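Local structure of MstE (Scytonema sp. PCC 10023, 6SBF) at residues 33-38 with 352-357; 290-295 with 358-363. The protein probably cyclises a linear isoprenoid substrate by class II (protonation-initiated) chemistry, building the fused-ring scaffold of merosterol-type natural products. The protein carries 1 engineered substitution. All coordinates share one frame; numbering follows the deposited sequence.

Contact 1 of 2, residues 33-38 with 352-357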
ATOM      1  N   ALA A  33     -10.574   8.857  14.126  1.00 13.08           N
ATOM      2  CA  ALA A  33     -10.132   9.470  15.407  1.00 14.14           C
ATOM      3  C   ALA A  33      -8.824   8.787  15.879  1.00 13.92           C
ATOM      4  O   ALA A  33      -7.870   9.456  16.348  1.00 14.05           O
ATOM      5  CB  ALA A  33     -11.209   9.339  16.465  1.00 15.63           C
ATOM      6  N   PHE A  34      -8.762   7.457  15.809  1.00 13.67           N
ATOM      7  CA  PHE A  34      -7.519   6.732  16.192  1.00 13.25           C
ATOM      8  C   PHE A  34      -6.341   7.249  15.387  1.00 12.36           C
ATOM      9  O   PHE A  34      -5.283   7.574  15.935  1.00 13.80           O
ATOM     10  CB  PHE A  34      -7.696   5.227  15.969  1.00 14.00           C
ATOM     11  CG  PHE A  34      -6.418   4.427  16.081  1.00 13.37           C
ATOM     12  CD1 PHE A  34      -5.943   4.020  17.314  1.00 14.72           C
ATOM     13  CD2 PHE A  34      -5.663   4.164  14.960  1.00 13.45           C
ATOM     14  CE1 PHE A  34      -4.734   3.350  17.406  1.00 16.72           C
ATOM     15  CE2 PHE A  34      -4.454   3.485  15.055  1.00 14.71           C
ATOM     16  CZ  PHE A  34      -3.985   3.126  16.286  1.00 16.52           C
ATOM     17  N   LEU A  35      -6.527   7.381  14.060  1.00 12.45           N
ATOM     18  CA  LEU A  35      -5.409   7.776  13.214  1.00 12.66           C
ATOM     19  C   LEU A  35      -4.999   9.214  13.531  1.00 12.64           C
ATOM     20  O   LEU A  35      -3.785   9.490  13.537  1.00 13.62           O
ATOM     21  CB  LEU A  35      -5.767   7.596  11.753  1.00 12.18           C
ATOM     22  CG  LEU A  35      -5.864   6.168  11.269  1.00 12.45           C
ATOM     23  CD1 LEU A  35      -6.500   6.071   9.915  1.00 13.47           C
ATOM     24  CD2 LEU A  35      -4.505   5.525  11.183  1.00 13.15           C
ATOM     25  N   LEU A  36      -5.934  10.149  13.703  1.00 13.22           N
ATOM     26  CA  LEU A  36      -5.522  11.544  13.949  1.00 13.27           C
ATOM     27  C   LEU A  36      -4.805  11.645  15.297  1.00 13.58           C
ATOM     28  O   LEU A  36      -3.798  12.379  15.395  1.00 15.31           O
ATOM     29  CB  LEU A  36      -6.708  12.491  13.871  1.00 14.64           C
ATOM     30  CG  LEU A  36      -7.335  12.593  12.489  1.00 15.26           C
ATOM     31  CD1 LEU A  36      -8.608  13.408  12.561  1.00 18.53           C
ATOM     32  CD2 LEU A  36      -6.363  13.198  11.508  1.00 18.11           C
ATOM     33  N   GLU A  37      -5.300  10.921  16.304  1.00 13.42           N
ATOM     34  CA  GLU A  37      -4.650  10.939  17.649  1.00 15.38           C
ATOM     35  C   GLU A  37      -3.250  10.311  17.607  1.00 14.72           C
ATOM     36  O   GLU A  37      -2.405  10.660  18.432  1.00 19.17           O
ATOM     37  CB  GLU A  37      -5.546  10.261  18.682  1.00 16.73           C
ATOM     38  CG  GLU A  37      -4.963  10.213  20.078  1.00 28.73           C
ATOM     39  CD  GLU A  37      -4.589  11.535  20.689  1.00 46.96           C
ATOM     40  OE1 GLU A  37      -3.658  11.546  21.525  1.00 62.90           O
ATOM     41  OE2 GLU A  37      -5.229  12.542  20.336  1.00 51.02           O
ATOM     42  N   ALA A  38      -3.016   9.396  16.679  1.00 13.98           N
ATOM     43  CA  ALA A  38      -1.778   8.580  16.635  1.00 14.62           C
ATOM     44  C   ALA A  38      -0.611   9.348  16.041  1.00 14.95           C
ATOM     45  O   ALA A  38       0.515   8.843  16.092  1.00 18.16           O
ATOM     46  CB  ALA A  38      -2.030   7.281  15.872  1.00 16.56           C
ATOM     47  N   THR A 352      -2.062  -0.551   8.838  1.00 10.88           N
ATOM     48  CA  THR A 352      -3.220  -1.441   8.654  1.00 11.14           C
ATOM     49  C   THR A 352      -4.524  -0.656   8.786  1.00 11.61           C
ATOM     50  O   THR A 352      -5.411  -0.831   7.966  1.00 12.47           O
ATOM     51  CB  THR A 352      -3.154  -2.631   9.640  1.00 12.10           C
ATOM     52  OG1 THR A 352      -1.988  -3.437   9.416  1.00 12.74           O
ATOM     53  CG2 THR A 352      -4.362  -3.528   9.479  1.00 12.72           C
ATOM     54  N   THR A 353      -4.652   0.102   9.856  1.00 11.28           N
ATOM     55  CA  THR A 353      -5.918   0.810  10.100  1.00 11.89           C
ATOM     56  C   THR A 353      -6.255   1.764   8.940  1.00 10.51           C
ATOM     57  O   THR A 353      -7.416   1.819   8.545  1.00 11.73           O
ATOM     58  CB  THR A 353      -5.826   1.531  11.452  1.00 11.86           C
ATOM     59  OG1 THR A 353      -5.715   0.542  12.489  1.00 12.66           O
ATOM     60  CG2 THR A 353      -7.088   2.314  11.739  1.00 12.36           C
ATOM     61  N   ALA A 354      -5.268   2.483   8.451  1.00 11.02           N
ATOM     62  CA  ALA A 354      -5.535   3.389   7.321  1.00 11.03           C
ATOM     63  C   ALA A 354      -6.019   2.606   6.106  1.00 11.46           C
ATOM     64  O   ALA A 354      -6.891   3.080   5.373  1.00 11.30           O
ATOM     65  CB  ALA A 354      -4.292   4.188   7.034  1.00 13.15           C
ATOM     66  N   THR A 355      -5.403   1.456   5.861  1.00 11.53           N
ATOM     67  CA  THR A 355      -5.811   0.622   4.729  1.00 10.98           C
ATOM     68  C   THR A 355      -7.258   0.194   4.887  1.00 10.98           C
ATOM     69  O   THR A 355      -8.060   0.256   3.906  1.00 12.07           O
ATOM     70  CB  THR A 355      -4.886  -0.589   4.639  1.00 12.00           C
ATOM     71  OG1 THR A 355      -3.499  -0.239   4.610  1.00 12.52           O
ATOM     72  CG2 THR A 355      -5.196  -1.382   3.394  1.00 13.05           C
ATOM     73  N   VAL A 356      -7.608  -0.333   6.038  1.00 11.43           N
ATOM     74  CA  VAL A 356      -8.959  -0.828   6.292  1.00 11.64           C
ATOM     75  C   VAL A 356      -9.955   0.317   6.128  1.00 11.80           C
ATOM     76  O   VAL A 356     -11.003   0.141   5.446  1.00 12.13           O
ATOM     77  CB  VAL A 356      -9.119  -1.537   7.642  1.00 12.70           C
ATOM     78  CG1 VAL A 356     -10.567  -1.893   7.893  1.00 14.23           C
ATOM     79  CG2 VAL A 356      -8.156  -2.736   7.737  1.00 12.43           C
ATOM     80  N   VAL A 357      -9.703   1.453   6.761  1.00 12.77           N
ATOM     81  CA  VAL A 357     -10.738   2.520   6.729  1.00 13.14           C
ATOM     82  C   VAL A 357     -10.910   2.975   5.267  1.00 13.38           C
ATOM     83  O   VAL A 357     -12.056   3.206   4.825  1.00 13.43           O
ATOM     84  CB  VAL A 357     -10.428   3.621   7.748  1.00 16.34           C
ATOM     85  CG1 VAL A 357      -9.308   4.405   7.258  1.00 17.45           C
ATOM     86  CG2 VAL A 357     -11.687   4.413   7.994  1.00 19.53           C
TER
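Phe34 and Leu35, next to each other near the end of helix 18-37, make the whole approach of residues 33-38 to helix 350-363, and no hydrogen bond crosses between the segments. Phe34 CG lies anti to the backbone N (chi1 169°), beside the carbonyl carbon, and ring atom CD2 comes within 4.0 Å of the methyl CG2 of Thr353, the two side chains crossing obliquely. The methyl makes the closest touch; Thr353 OG1 is also near Phe34, 4.1 Å from CE2, but is hydrogen-bonded to Ser349 O and Trp305 N. Leu35 runs past Thr353 in the opposite direction, its branch carbon CG 4.1 Å from the same CG2. The tip goes further: Leu35 CD1 rests 3.9 Å from Ala354 CA, near the backbone itself, as the small alanine allows, and lies 4.2 Å from Val357 CG1, one turn on from Thr353. Leu69 of helix 59-69 touches both Leu35 and Val357. With the helix segments at 144°, the packing joins the first helix of the model to the last, consistent with the alpha6-alpha6 barrel, here with the first and last helices side by side.

Contact 2 of 2, residues 290-295 with 358-363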
ATOM      1  N   ALA A 290     -19.821  -9.443   2.735  1.00 16.36           N
ATOM      2  CA  ALA A 290     -19.235 -10.354   3.757  1.00 15.94           C
ATOM      3  C   ALA A 290     -17.936  -9.776   4.328  1.00 14.51           C
ATOM      4  O   ALA A 290     -17.731  -9.817   5.543  1.00 15.13           O
ATOM      5  CB  ALA A 290     -19.052 -11.775   3.189  1.00 18.11           C
ATOM      6  N   ALA A 291     -17.089  -9.240   3.467  1.00 14.18           N
ATOM      7  CA  ALA A 291     -15.804  -8.640   3.863  1.00 13.30           C
ATOM      8  C   ALA A 291     -16.061  -7.425   4.756  1.00 13.70           C
ATOM      9  O   ALA A 291     -15.389  -7.234   5.785  1.00 14.67           O
ATOM     10  CB  ALA A 291     -15.011  -8.258   2.655  1.00 14.99           C
ATOM     11  N   ILE A 292     -17.030  -6.604   4.370  1.00 14.51           N
ATOM     12  CA  ILE A 292     -17.393  -5.427   5.212  1.00 13.51           C
ATOM     13  C   ILE A 292     -17.807  -5.951   6.590  1.00 13.88           C
ATOM     14  O   ILE A 292     -17.374  -5.385   7.631  1.00 14.09           O
ATOM     15  CB  ILE A 292     -18.493  -4.582   4.539  1.00 15.46           C
ATOM     16  CG1 ILE A 292     -17.941  -3.862   3.319  1.00 15.70           C
ATOM     17  CG2 ILE A 292     -19.100  -3.618   5.542  1.00 16.50           C
ATOM     18  CD1 ILE A 292     -19.041  -3.293   2.417  1.00 17.58           C
ATOM     19  N   GLY A 293     -18.700  -6.935   6.645  1.00 14.46           N
ATOM     20  CA  GLY A 293     -19.175  -7.398   7.948  1.00 15.25           C
ATOM     21  C   GLY A 293     -18.032  -7.917   8.809  1.00 14.68           C
ATOM     22  O   GLY A 293     -17.973  -7.638  10.023  1.00 16.17           O
ATOM     23  N   TRP A 294     -17.122  -8.676   8.216  1.00 14.35           N
ATOM     24  CA  TRP A 294     -16.020  -9.252   8.998  1.00 14.65           C
ATOM     25  C   TRP A 294     -15.094  -8.130   9.490  1.00 13.61           C
ATOM     26  O   TRP A 294     -14.704  -8.115  10.666  1.00 15.07           O
ATOM     27  CB  TRP A 294     -15.271 -10.267   8.145  1.00 14.80           C
ATOM     28  CG  TRP A 294     -14.177 -10.936   8.922  1.00 14.54           C
ATOM     29  CD1 TRP A 294     -14.312 -12.001   9.762  1.00 17.05           C
ATOM     30  CD2 TRP A 294     -12.788 -10.594   8.865  1.00 14.91           C
ATOM     31  NE1 TRP A 294     -13.066 -12.320  10.254  1.00 15.49           N
ATOM     32  CE2 TRP A 294     -12.110 -11.510   9.701  1.00 15.10           C
ATOM     33  CE3 TRP A 294     -12.031  -9.644   8.174  1.00 14.30           C
ATOM     34  CZ2 TRP A 294     -10.735 -11.457   9.882  1.00 15.34           C
ATOM     35  CZ3 TRP A 294     -10.665  -9.592   8.332  1.00 13.98           C
ATOM     36  CH2 TRP A 294     -10.021 -10.503   9.171  1.00 15.56           C
ATOM     37  N   LEU A 295     -14.806  -7.165   8.606  1.00 13.56           N
ATOM     38  CA  LEU A 295     -13.925  -6.057   9.055  1.00 14.01           C
ATOM     39  C   LEU A 295     -14.631  -5.256  10.180  1.00 13.12           C
ATOM     40  O   LEU A 295     -13.958  -4.876  11.153  1.00 14.55           O
ATOM     41  CB  LEU A 295     -13.577  -5.162   7.855  1.00 14.31           C
ATOM     42  CG  LEU A 295     -12.621  -5.792   6.866  1.00 13.50           C
ATOM     43  CD1 LEU A 295     -12.559  -4.985   5.559  1.00 13.44           C
ATOM     44  CD2 LEU A 295     -11.230  -5.913   7.441  1.00 14.62           C
ATOM     45  N   ASN A 358      -9.848   3.055   4.479  1.00 12.40           N
ATOM     46  CA  ASN A 358      -9.988   3.424   3.066  1.00 12.95           C
ATOM     47  C   ASN A 358     -10.909   2.443   2.326  1.00 12.88           C
ATOM     48  O   ASN A 358     -11.804   2.832   1.554  1.00 13.03           O
ATOM     49  CB  ASN A 358      -8.629   3.549   2.445  1.00 13.72           C
ATOM     50  CG  ASN A 358      -8.676   3.678   0.954  1.00 13.77           C
ATOM     51  OD1 ASN A 358      -8.837   2.687   0.262  1.00 16.17           O
ATOM     52  ND2 ASN A 358      -8.482   4.891   0.458  1.00 13.83           N
ATOM     53  N   SER A 359     -10.688   1.145   2.546  1.00 11.83           N
ATOM     54  CA  SER A 359     -11.478   0.122   1.812  1.00 11.72           C
ATOM     55  C   SER A 359     -12.950   0.267   2.205  1.00 11.86           C
ATOM     56  O   SER A 359     -13.814   0.057   1.359  1.00 12.57           O
ATOM     57  CB  SER A 359     -10.917  -1.274   2.053  1.00 12.53           C
ATOM     58  OG  SER A 359     -11.185  -1.788   3.380  1.00 14.07           O
ATOM     59  N   LEU A 360     -13.246   0.548   3.477  1.00 11.69           N
ATOM     60  CA  LEU A 360     -14.642   0.628   3.956  1.00 12.73           C
ATOM     61  C   LEU A 360     -15.331   1.893   3.376  1.00 11.61           C
ATOM     62  O   LEU A 360     -16.489   1.821   2.993  1.00 13.36           O
ATOM     63  CB  LEU A 360     -14.681   0.648   5.474  1.00 11.81           C
ATOM     64  CG  LEU A 360     -14.251  -0.630   6.178  1.00 13.00           C
ATOM     65  CD1 LEU A 360     -14.288  -0.429   7.687  1.00 15.15           C
ATOM     66  CD2 LEU A 360     -15.133  -1.793   5.770  1.00 14.67           C
ATOM     67  N   VAL A 361     -14.599   2.995   3.332  1.00 12.61           N
ATOM     68  CA  VAL A 361     -15.127   4.223   2.696  1.00 13.56           C
ATOM     69  C   VAL A 361     -15.466   3.954   1.226  1.00 13.19           C
ATOM     70  O   VAL A 361     -16.565   4.322   0.751  1.00 16.29           O
ATOM     71  CB  VAL A 361     -14.154   5.391   2.875  1.00 14.49           C
ATOM     72  CG1 VAL A 361     -14.634   6.610   2.104  1.00 18.25           C
ATOM     73  CG2 VAL A 361     -13.994   5.790   4.321  1.00 15.77           C
ATOM     74  N   LYS A 362     -14.568   3.313   0.505  1.00 13.02           N
ATOM     75  CA  LYS A 362     -14.785   3.068  -0.930  1.00 14.45           C
ATOM     76  C   LYS A 362     -15.908   2.057  -1.119  1.00 15.31           C
ATOM     77  O   LYS A 362     -16.622   2.167  -2.118  1.00 17.44           O
ATOM     78  CB  LYS A 362     -13.469   2.644  -1.562  1.00 13.91           C
ATOM     79  CG  LYS A 362     -12.355   3.680  -1.591  1.00 16.97           C
ATOM     80  CD  LYS A 362     -11.022   3.247  -2.176  1.00 19.29           C
ATOM     81  CE  LYS A 362     -11.113   2.603  -3.515  1.00 24.27           C
ATOM     82  NZ  LYS A 362     -11.371   3.660  -4.513  1.00 32.06           N
ATOM     83  N   ALA A 363     -16.061   1.063  -0.232  1.00 13.86           N
ATOM     84  CA  ALA A 363     -17.044   0.005  -0.460  1.00 14.78           C
ATOM     85  C   ALA A 363     -18.446   0.397  -0.052  1.00 16.76           C
ATOM     86  O   ALA A 363     -19.404  -0.242  -0.541  1.00 17.94           O
ATOM     87  CB  ALA A 363     -16.599  -1.210   0.247  1.00 16.80           C
TER
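Packing of two roughly antiparallel helices in the alpha6-alpha6 barrel, the fold of this squalene-hopene-cyclase relative, brings Ile292 and Leu295 of helix 282-298 against helix 350-363. The two short segments are inclined at 138°, with axes 10.9 Å apart at their closest, and the interface between them is made by side chains without a hydrogen bond. Ile292 and Leu295, one turn apart, face Ser359, Leu360 and, a turn on, Ala363. Ile292 extends its CG1 branch so that the terminal CD1 meets the methyl CB of Ala363 at 3.9 Å, while CG1 lies 4.3 Å from Leu360 CD2. Leu360 CD2 thus has Ile292 CG1 and Leu295 CD1 as neighbours, the latter at 4.1 Å, with the two leucine side chains running askew to one another. Around the pair, Leu24 of helix 18-37 touches Ile292, and Trp305 packs on Leu360 while its NE1 is hydrogen-bonded to Leu295 O. Ser359 brings the one polar side chain to the interface: with chi1 at 73° its OG sits between backbone N and carbonyl carbon, hydrogen-bonded to Val356 O in its own helix, and Leu295 CD1 lies against this same OG at 4.1 Å.

Both contacts are served by helix 350-363, the last of the chain: contact 1 takes its earlier part, 352-357, and contact 2 continues directly with 358-363. Their centres lie about 14 Å apart, yet they meet, Val356 CG1 lying 4.1 Å from Leu295 CD2. The other partners come from distant parts of the sequence, helix 18-37 at the start and helix 282-298 much later, and the segments alternate along the chain. Helix 18-37, a partner in contact 1, also borders contact 2, for example through Ser27 on Leu360. One terminal helix thus ties the beginning of the chain to its C-terminal half, an example of how, in this single-domain barrel, the final helix packs both on the first helix and on helix 282-298.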